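Local coordinates for large component of pyocin AP41 (Pseudomonas aeruginosa pao1, PDB 4UHP), which cleaves DNA through its C-terminal HNH-type DNase domain, the killing part of a bacteriocin, seen here bound by its immunity protein, at the interface of chains A and B. Numbering follows the deposited sequence. Chains: chain A, Large component of pyocin AP41; chain B, Bacteriocin immunity protein.

Contact 1: the interface of chains A and B. Residues chain A 72-73, 76, 78, 81; chain B 21-22, 31, 34-35, 38.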
ATOM      1  N   TYR A  72       5.040   0.604  -7.826  1.00 20.56           N
ATOM      2  CA  TYR A  72       4.876  -0.692  -8.468  1.00 20.85           C
ATOM      3  C   TYR A  72       3.574  -1.350  -8.031  1.00 24.43           C
ATOM      4  O   TYR A  72       2.854  -1.923  -8.849  1.00 27.04           O
ATOM      5  CB  TYR A  72       6.049  -1.625  -8.160  1.00 21.35           C
ATOM      6  CG  TYR A  72       5.693  -3.076  -8.387  1.00 25.98           C
ATOM      7  CD1 TYR A  72       5.554  -3.581  -9.671  1.00 26.67           C
ATOM      8  CD2 TYR A  72       5.467  -3.934  -7.316  1.00 28.03           C
ATOM      9  CE1 TYR A  72       5.214  -4.902  -9.885  1.00 30.22           C
ATOM     10  CE2 TYR A  72       5.125  -5.254  -7.520  1.00 29.78           C
ATOM     11  CZ  TYR A  72       5.000  -5.733  -8.806  1.00 29.95           C
ATOM     12  OH  TYR A  72       4.661  -7.048  -9.012  1.00 32.34           O
ATOM     13  N   PHE A  73       3.280  -1.266  -6.738  1.00 22.94           N
ATOM     14  CA  PHE A  73       2.087  -1.898  -6.188  1.00 22.10           C
ATOM     15  C   PHE A  73       0.811  -1.356  -6.817  1.00 21.56           C
ATOM     16  O   PHE A  73      -0.022  -2.129  -7.288  1.00 24.21           O
ATOM     17  CB  PHE A  73       2.044  -1.727  -4.669  1.00 20.72           C
ATOM     18  CG  PHE A  73       2.694  -2.854  -3.922  1.00 20.29           C
ATOM     19  CD1 PHE A  73       4.034  -3.135  -4.107  1.00 19.62           C
ATOM     20  CD2 PHE A  73       1.965  -3.636  -3.039  1.00 19.10           C
ATOM     21  CE1 PHE A  73       4.641  -4.180  -3.425  1.00 23.19           C
ATOM     22  CE2 PHE A  73       2.564  -4.676  -2.358  1.00 21.98           C
ATOM     23  CZ  PHE A  73       3.903  -4.948  -2.549  1.00 21.31           C
ATOM     24  N   GLN A  76      -0.037  -2.495 -10.181  1.00 21.26           N
ATOM     25  CA  GLN A  76      -0.560  -3.854 -10.283  1.00 22.53           C
ATOM     26  C   GLN A  76      -1.971  -3.959  -9.708  1.00 25.91           C
ATOM     27  O   GLN A  76      -2.525  -5.054  -9.586  1.00 25.81           O
ATOM     28  CB  GLN A  76       0.367  -4.835  -9.567  1.00 24.47           C
ATOM     29  CG  GLN A  76       1.794  -4.807 -10.083  1.00 26.93           C
ATOM     30  CD  GLN A  76       1.884  -5.135 -11.561  1.00 33.23           C
ATOM     31  OE1 GLN A  76       1.489  -6.218 -11.995  1.00 36.35           O
ATOM     32  NE2 GLN A  76       2.398  -4.194 -12.346  1.00 31.47           N
ATOM     33  N   LEU A  78      -2.691  -3.084  -6.668  1.00 20.10           N
ATOM     34  CA  LEU A  78      -2.567  -3.396  -5.249  1.00 26.37           C
ATOM     35  C   LEU A  78      -2.575  -2.124  -4.412  1.00 26.25           C
ATOM     36  O   LEU A  78      -2.013  -1.106  -4.813  1.00 29.58           O
ATOM     37  CB  LEU A  78      -1.288  -4.194  -4.978  1.00 26.20           C
ATOM     38  CG  LEU A  78      -1.066  -5.456  -5.814  1.00 34.24           C
ATOM     39  CD1 LEU A  78       0.122  -6.252  -5.287  1.00 38.17           C
ATOM     40  CD2 LEU A  78      -2.318  -6.314  -5.850  1.00 38.91           C
ATOM     41  N   TYR A  81       1.079   0.854   0.807  1.00 17.30           N
ATOM     42  CA  TYR A  81       1.250   0.762   2.251  1.00 16.96           C
ATOM     43  C   TYR A  81       1.474   2.135   2.875  1.00 17.14           C
ATOM     44  O   TYR A  81       2.207   2.959   2.334  1.00 19.32           O
ATOM     45  CB  TYR A  81       2.420  -0.166   2.587  1.00 17.65           C
ATOM     46  CG  TYR A  81       2.098  -1.633   2.432  1.00 23.83           C
ATOM     47  CD1 TYR A  81       1.870  -2.188   1.179  1.00 25.86           C
ATOM     48  CD2 TYR A  81       2.023  -2.467   3.540  1.00 19.23           C
ATOM     49  CE1 TYR A  81       1.578  -3.530   1.035  1.00 27.34           C
ATOM     50  CE2 TYR A  81       1.731  -3.809   3.407  1.00 21.95           C
ATOM     51  CZ  TYR A  81       1.509  -4.336   2.152  1.00 24.55           C
ATOM     52  OH  TYR A  81       1.219  -5.672   2.016  1.00 21.77           O
TER
ATOM     53  N   GLU B  21      11.019  -8.381  -5.580  1.00 24.93           N
ATOM     54  CA  GLU B  21       9.637  -8.701  -5.911  1.00 29.24           C
ATOM     55  C   GLU B  21       8.695  -7.564  -5.500  1.00 23.87           C
ATOM     56  O   GLU B  21       7.544  -7.513  -5.931  1.00 26.99           O
ATOM     57  CB  GLU B  21       9.231 -10.021  -5.246  1.00 34.98           C
ATOM     58  CG  GLU B  21       8.023 -10.699  -5.872  1.00 41.63           C
ATOM     59  CD  GLU B  21       8.022 -12.208  -5.677  1.00 40.36           C
ATOM     60  OE1 GLU B  21       9.078 -12.770  -5.315  1.00 38.79           O
ATOM     61  OE2 GLU B  21       6.960 -12.833  -5.883  1.00 39.52           O
ATOM     62  N   PHE B  22       9.196  -6.645  -4.680  1.00 23.58           N
ATOM     63  CA  PHE B  22       8.430  -5.464  -4.293  1.00 23.16           C
ATOM     64  C   PHE B  22       8.555  -4.342  -5.325  1.00 29.19           C
ATOM     65  O   PHE B  22       8.067  -3.233  -5.107  1.00 27.73           O
ATOM     66  CB  PHE B  22       8.879  -4.961  -2.919  1.00 18.99           C
ATOM     67  CG  PHE B  22       8.551  -5.900  -1.797  1.00 22.90           C
ATOM     68  CD1 PHE B  22       7.324  -5.838  -1.159  1.00 25.24           C
ATOM     69  CD2 PHE B  22       9.466  -6.853  -1.384  1.00 28.94           C
ATOM     70  CE1 PHE B  22       7.019  -6.705  -0.129  1.00 29.42           C
ATOM     71  CE2 PHE B  22       9.166  -7.722  -0.356  1.00 32.00           C
ATOM     72  CZ  PHE B  22       7.940  -7.648   0.273  1.00 31.19           C
ATOM     73  N   GLY B  31      -3.960  -9.665  -9.580  1.00 48.76           N
ATOM     74  CA  GLY B  31      -5.132  -9.446  -8.753  1.00 44.60           C
ATOM     75  C   GLY B  31      -4.983  -9.864  -7.303  1.00 44.39           C
ATOM     76  O   GLY B  31      -4.004  -9.520  -6.637  1.00 37.89           O
ATOM     77  N   LEU B  34      -1.878 -12.145  -6.391  1.00 34.99           N
ATOM     78  CA  LEU B  34      -0.640 -11.388  -6.299  1.00 35.95           C
ATOM     79  C   LEU B  34      -0.573 -10.678  -4.957  1.00 34.62           C
ATOM     80  O   LEU B  34       0.466 -10.668  -4.297  1.00 30.82           O
ATOM     81  CB  LEU B  34      -0.531 -10.380  -7.443  1.00 33.02           C
ATOM     82  CG  LEU B  34       0.678  -9.443  -7.402  1.00 37.52           C
ATOM     83  CD1 LEU B  34       1.977 -10.236  -7.413  1.00 29.62           C
ATOM     84  CD2 LEU B  34       0.637  -8.462  -8.563  1.00 32.80           C
ATOM     85  N   GLU B  35      -1.698 -10.101  -4.551  1.00 35.34           N
ATOM     86  CA  GLU B  35      -1.751  -9.330  -3.316  1.00 33.79           C
ATOM     87  C   GLU B  35      -1.509 -10.207  -2.094  1.00 31.15           C
ATOM     88  O   GLU B  35      -0.826  -9.796  -1.158  1.00 29.06           O
ATOM     89  CB  GLU B  35      -3.094  -8.611  -3.186  1.00 33.35           C
ATOM     90  CG  GLU B  35      -3.129  -7.612  -2.047  1.00 40.04           C
ATOM     91  CD  GLU B  35      -4.182  -6.544  -2.242  1.00 40.51           C
ATOM     92  OE1 GLU B  35      -5.092  -6.748  -3.074  1.00 44.95           O
ATOM     93  OE2 GLU B  35      -4.094  -5.496  -1.570  1.00 36.40           O
ATOM     94  N   MET B  38       2.174 -10.923  -1.900  1.00 25.28           N
ATOM     95  CA  MET B  38       2.907  -9.766  -1.402  1.00 23.29           C
ATOM     96  C   MET B  38       2.606  -9.546   0.081  1.00 28.99           C
ATOM     97  O   MET B  38       3.486  -9.144   0.843  1.00 27.04           O
ATOM     98  CB  MET B  38       2.573  -8.520  -2.223  1.00 28.71           C
ATOM     99  CG  MET B  38       2.900  -8.654  -3.706  1.00 23.79           C
ATOM    100  SD  MET B  38       4.549  -9.330  -4.025  1.00 26.07           S
ATOM    101  CE  MET B  38       5.584  -8.089  -3.255  1.00 24.49           C
TER
HETATM  102  O   HOH W   1       5.139  -8.484  -6.911  1.00 25.09           O
HETATM  103  O   HOH W   2      -2.672  -7.273 -10.676  1.00 31.00           O
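A:Phe73 pushes the tip of its ring against B:Met38 on the long helix 31-49 of the immunity protein, with CZ 3.6 Å from the methionine methyl CE. This is a DNase-immunity interface of the colicin/pyocin family, and it has a dry centre and a wetter rim. In the dry part B:Met38 folds back on itself, bent at both chi2 (-47°) and chi3, which curls its methyl up to A:Phe73 and also lays CE over one face of the B:Phe22 ring, toward the rim. CB of the same methionine meets the A:Phe73 ring at CE2 and CZ, so the aromatic tip rests on both ends of the curled chain. B:Phe22 runs alongside A:Phe73, pointing the same way, and its CD1 lies 3.8 Å from CZ of A:Phe73; the B:Phe22 carbonyl oxygen sits at the edge of the A:Phe73 ring, in its plane.

Closer to the start of helix 31-49, A:Leu78, from a loop of the nuclease, splits its two methyls. CD1 reaches CG of B:Leu34 at 3.9 Å, the two leucine side chains crossing at about a right angle, and also approaches CG of B:Met38. CD2 slides past the aliphatic start of B:Glu35, 3.6 Å from CB. With CG anti to the backbone N (chi1 175°), the B:Leu34 side chain carries its CD2 obliquely across the A:Gln76 chain, 3.8 Å from CB of A:Gln76.

Toward the rim the apolar packing gives way to water, which carries the polar links between the chains here. The phenol OH of A:Tyr72 lies 2.6 Å from water 1, which also contacts the backbone O of B:Glu21, while the tyrosine ring brings CD2 against the carbonyl of B:Phe22. Farther along, water 2 joins the backbone O of A:Gln76 to N of B:Gly31 at the start of helix 31-49; the B:Gly31 N-H points almost straight at this water (173° at H).

Contact 2: the interface of chains A and B. Residues chain A 67, 69-70, 73, 81; chain B 22, 58-60.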
ATOM      1  N   SER A  67       6.708   6.084  -2.862  1.00 20.27           N
ATOM      2  CA  SER A  67       7.985   5.408  -3.037  1.00 20.93           C
ATOM      3  C   SER A  67       7.944   4.522  -4.275  1.00 20.60           C
ATOM      4  O   SER A  67       6.865   4.093  -4.685  1.00 22.16           O
ATOM      5  CB  SER A  67       8.309   4.564  -1.807  1.00 23.88           C
ATOM      6  OG  SER A  67       7.329   3.552  -1.639  1.00 22.38           O
ATOM      7  N   SER A  69       8.523   1.517  -4.556  1.00 24.47           N
ATOM      8  CA  SER A  69       7.845   0.273  -4.206  1.00 22.56           C
ATOM      9  C   SER A  69       6.323   0.436  -4.256  1.00 20.31           C
ATOM     10  O   SER A  69       5.623  -0.389  -4.845  1.00 18.91           O
ATOM     11  CB  SER A  69       8.280  -0.207  -2.819  1.00 31.26           C
ATOM     12  OG  SER A  69       7.739  -1.486  -2.542  1.00 41.61           O
ATOM     13  N   ASN A  70       5.810   1.500  -3.648  1.00 18.30           N
ATOM     14  CA  ASN A  70       4.373   1.759  -3.689  1.00 22.84           C
ATOM     15  C   ASN A  70       3.887   2.067  -5.102  1.00 25.84           C
ATOM     16  O   ASN A  70       2.733   1.803  -5.434  1.00 23.81           O
ATOM     17  CB  ASN A  70       3.993   2.903  -2.745  1.00 19.48           C
ATOM     18  CG  ASN A  70       3.553   2.406  -1.377  1.00 20.15           C
ATOM     19  OD1 ASN A  70       3.119   1.265  -1.235  1.00 19.09           O
ATOM     20  ND2 ASN A  70       3.658   3.263  -0.366  1.00 17.18           N
ATOM     21  N   PHE A  73       3.280  -1.266  -6.738  1.00 22.94           N
ATOM     22  CA  PHE A  73       2.087  -1.898  -6.188  1.00 22.10           C
ATOM     23  C   PHE A  73       0.811  -1.356  -6.817  1.00 21.56           C
ATOM     24  O   PHE A  73      -0.022  -2.129  -7.288  1.00 24.21           O
ATOM     25  CB  PHE A  73       2.044  -1.727  -4.669  1.00 20.72           C
ATOM     26  CG  PHE A  73       2.694  -2.854  -3.922  1.00 20.29           C
ATOM     27  CD1 PHE A  73       4.034  -3.135  -4.107  1.00 19.62           C
ATOM     28  CD2 PHE A  73       1.965  -3.636  -3.039  1.00 19.10           C
ATOM     29  CE1 PHE A  73       4.641  -4.180  -3.425  1.00 23.19           C
ATOM     30  CE2 PHE A  73       2.564  -4.676  -2.358  1.00 21.98           C
ATOM     31  CZ  PHE A  73       3.903  -4.948  -2.549  1.00 21.31           C
ATOM     32  N   TYR A  81       1.079   0.854   0.807  1.00 17.30           N
ATOM     33  CA  TYR A  81       1.250   0.762   2.251  1.00 16.96           C
ATOM     34  C   TYR A  81       1.474   2.135   2.875  1.00 17.14           C
ATOM     35  O   TYR A  81       2.207   2.959   2.334  1.00 19.32           O
ATOM     36  CB  TYR A  81       2.420  -0.166   2.587  1.00 17.65           C
ATOM     37  CG  TYR A  81       2.098  -1.633   2.432  1.00 23.83           C
ATOM     38  CD1 TYR A  81       1.870  -2.188   1.179  1.00 25.86           C
ATOM     39  CD2 TYR A  81       2.023  -2.467   3.540  1.00 19.23           C
ATOM     40  CE1 TYR A  81       1.578  -3.530   1.035  1.00 27.34           C
ATOM     41  CE2 TYR A  81       1.731  -3.809   3.407  1.00 21.95           C
ATOM     42  CZ  TYR A  81       1.509  -4.336   2.152  1.00 24.55           C
ATOM     43  OH  TYR A  81       1.219  -5.672   2.016  1.00 21.77           O
TER
ATOM     44  N   PHE B  22       9.196  -6.645  -4.680  1.00 23.58           N
ATOM     45  CA  PHE B  22       8.430  -5.464  -4.293  1.00 23.16           C
ATOM     46  C   PHE B  22       8.555  -4.342  -5.325  1.00 29.19           C
ATOM     47  O   PHE B  22       8.067  -3.233  -5.107  1.00 27.73           O
ATOM     48  CB  PHE B  22       8.879  -4.961  -2.919  1.00 18.99           C
ATOM     49  CG  PHE B  22       8.551  -5.900  -1.797  1.00 22.90           C
ATOM     50  CD1 PHE B  22       7.324  -5.838  -1.159  1.00 25.24           C
ATOM     51  CD2 PHE B  22       9.466  -6.853  -1.384  1.00 28.94           C
ATOM     52  CE1 PHE B  22       7.019  -6.705  -0.129  1.00 29.42           C
ATOM     53  CE2 PHE B  22       9.166  -7.722  -0.356  1.00 32.00           C
ATOM     54  CZ  PHE B  22       7.940  -7.648   0.273  1.00 31.19           C
ATOM     55  N   ILE B  58      10.685  -0.870   3.229  1.00 22.35           N
ATOM     56  CA  ILE B  58      10.394  -1.090   1.818  1.00 20.35           C
ATOM     57  C   ILE B  58       9.577   0.043   1.207  1.00 16.43           C
ATOM     58  O   ILE B  58       9.967   0.620   0.187  1.00 18.92           O
ATOM     59  CB  ILE B  58       9.625  -2.409   1.607  1.00 20.78           C
ATOM     60  CG1 ILE B  58      10.445  -3.596   2.115  1.00 22.89           C
ATOM     61  CG2 ILE B  58       9.258  -2.586   0.141  1.00 22.07           C
ATOM     62  CD1 ILE B  58       9.707  -4.919   2.036  1.00 23.99           C
ATOM     63  N   PHE B  59       8.446   0.356   1.834  1.00 16.88           N
ATOM     64  CA  PHE B  59       7.463   1.254   1.236  1.00 15.65           C
ATOM     65  C   PHE B  59       7.658   2.724   1.604  1.00 17.27           C
ATOM     66  O   PHE B  59       7.116   3.606   0.942  1.00 22.26           O
ATOM     67  CB  PHE B  59       6.048   0.812   1.625  1.00 14.38           C
ATOM     68  CG  PHE B  59       5.699  -0.578   1.165  1.00 14.79           C
ATOM     69  CD1 PHE B  59       5.451  -0.837  -0.173  1.00 17.34           C
ATOM     70  CD2 PHE B  59       5.611  -1.620   2.070  1.00 16.29           C
ATOM     71  CE1 PHE B  59       5.126  -2.114  -0.600  1.00 20.38           C
ATOM     72  CE2 PHE B  59       5.284  -2.897   1.651  1.00 19.54           C
ATOM     73  CZ  PHE B  59       5.042  -3.144   0.310  1.00 21.69           C
ATOM     74  N   HIS B  60       8.410   2.991   2.667  1.00 18.22           N
ATOM     75  CA  HIS B  60       8.733   4.369   3.029  1.00 24.93           C
ATOM     76  C   HIS B  60      10.206   4.522   3.399  1.00 24.74           C
ATOM     77  O   HIS B  60      10.538   4.920   4.517  1.00 20.38           O
ATOM     78  CB  HIS B  60       7.832   4.832   4.170  1.00 20.35           C
ATOM     79  CG  HIS B  60       6.382   4.867   3.800  1.00 20.42           C
ATOM     80  ND1 HIS B  60       5.783   5.980   3.248  1.00 21.36           N
ATOM     81  CD2 HIS B  60       5.421   3.917   3.867  1.00 19.96           C
ATOM     82  CE1 HIS B  60       4.511   5.718   3.007  1.00 21.57           C
ATOM     83  NE2 HIS B  60       4.265   4.473   3.372  1.00 21.78           N
TER
HETATM   84  O   HOH W   3       5.471   5.507  -0.380  1.00 17.89           O
HETATM   85  O   HOH W   4      10.976   1.924  -2.460  1.00 24.99           O
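The short helix 56-59 of the immunity protein presents B:Phe59 to the nuclease, whose side of the contact is helix 68-75 with the residue just before it, and the loop carrying A:Tyr81. The B:Phe59 ring lies flat on the A:Tyr81 ring, planes 3° apart and centroids 4.1 Å apart, with CE2 over the centre of the tyrosine. B:Ile58 CG2 covers the opposite face of B:Phe59, and A:Phe73 stands perpendicular to the B:Phe59 ring, whose CE1 comes over one face of A:Phe73, toward the rim.

Polar groups line the backbone end of B:Phe59. A:Ser67 OG, placed between its backbone N and carbonyl carbon (chi1 62°), donates to B:Phe59 O at 2.6 Å, approaching from above the carbonyl plane. The same OG accepts from A:Asn70 N, and water 3 touches it, the A:Asn70 amide and B:Phe59 O. A:Ser69 OG reaches B:Phe22 O at 3.1 Å. The A:Asn70 amide is held by paired bonds to the A:Tyr81 backbone: OD1 accepts from N at 2.9 Å and ND2 donates to O. That carbonyl also takes B:His60 NE2, at 2.8 Å and from above its plane, so two donors grip one oxygen, one from each chain.

In the fold, A:Asn70 ties helix 68-75 to the A:Tyr81 loop, holding together the two nuclease segments that receive the tip of helix 56-59.

Contact 1 and contact 2 are neighbouring parts of one nuclease-immunity interface, with the centres of their C-alpha atoms about 9 Å apart. A:Phe73, A:Tyr81 and B:Phe22 belong to both, and helix 68-75 of the nuclease runs through the two. On the immunity side, contact 1 draws on helix 31-49 and contact 2 on helix 56-59, with the 3-10 helix 20-22 serving each. The long helix supplies mainly apolar packing, whereas the short helix and the residue after it add direct hydrogen bonds and ring stacking. Together they let separate immunity elements engage one face of the DNase domain in the 1:1 complex.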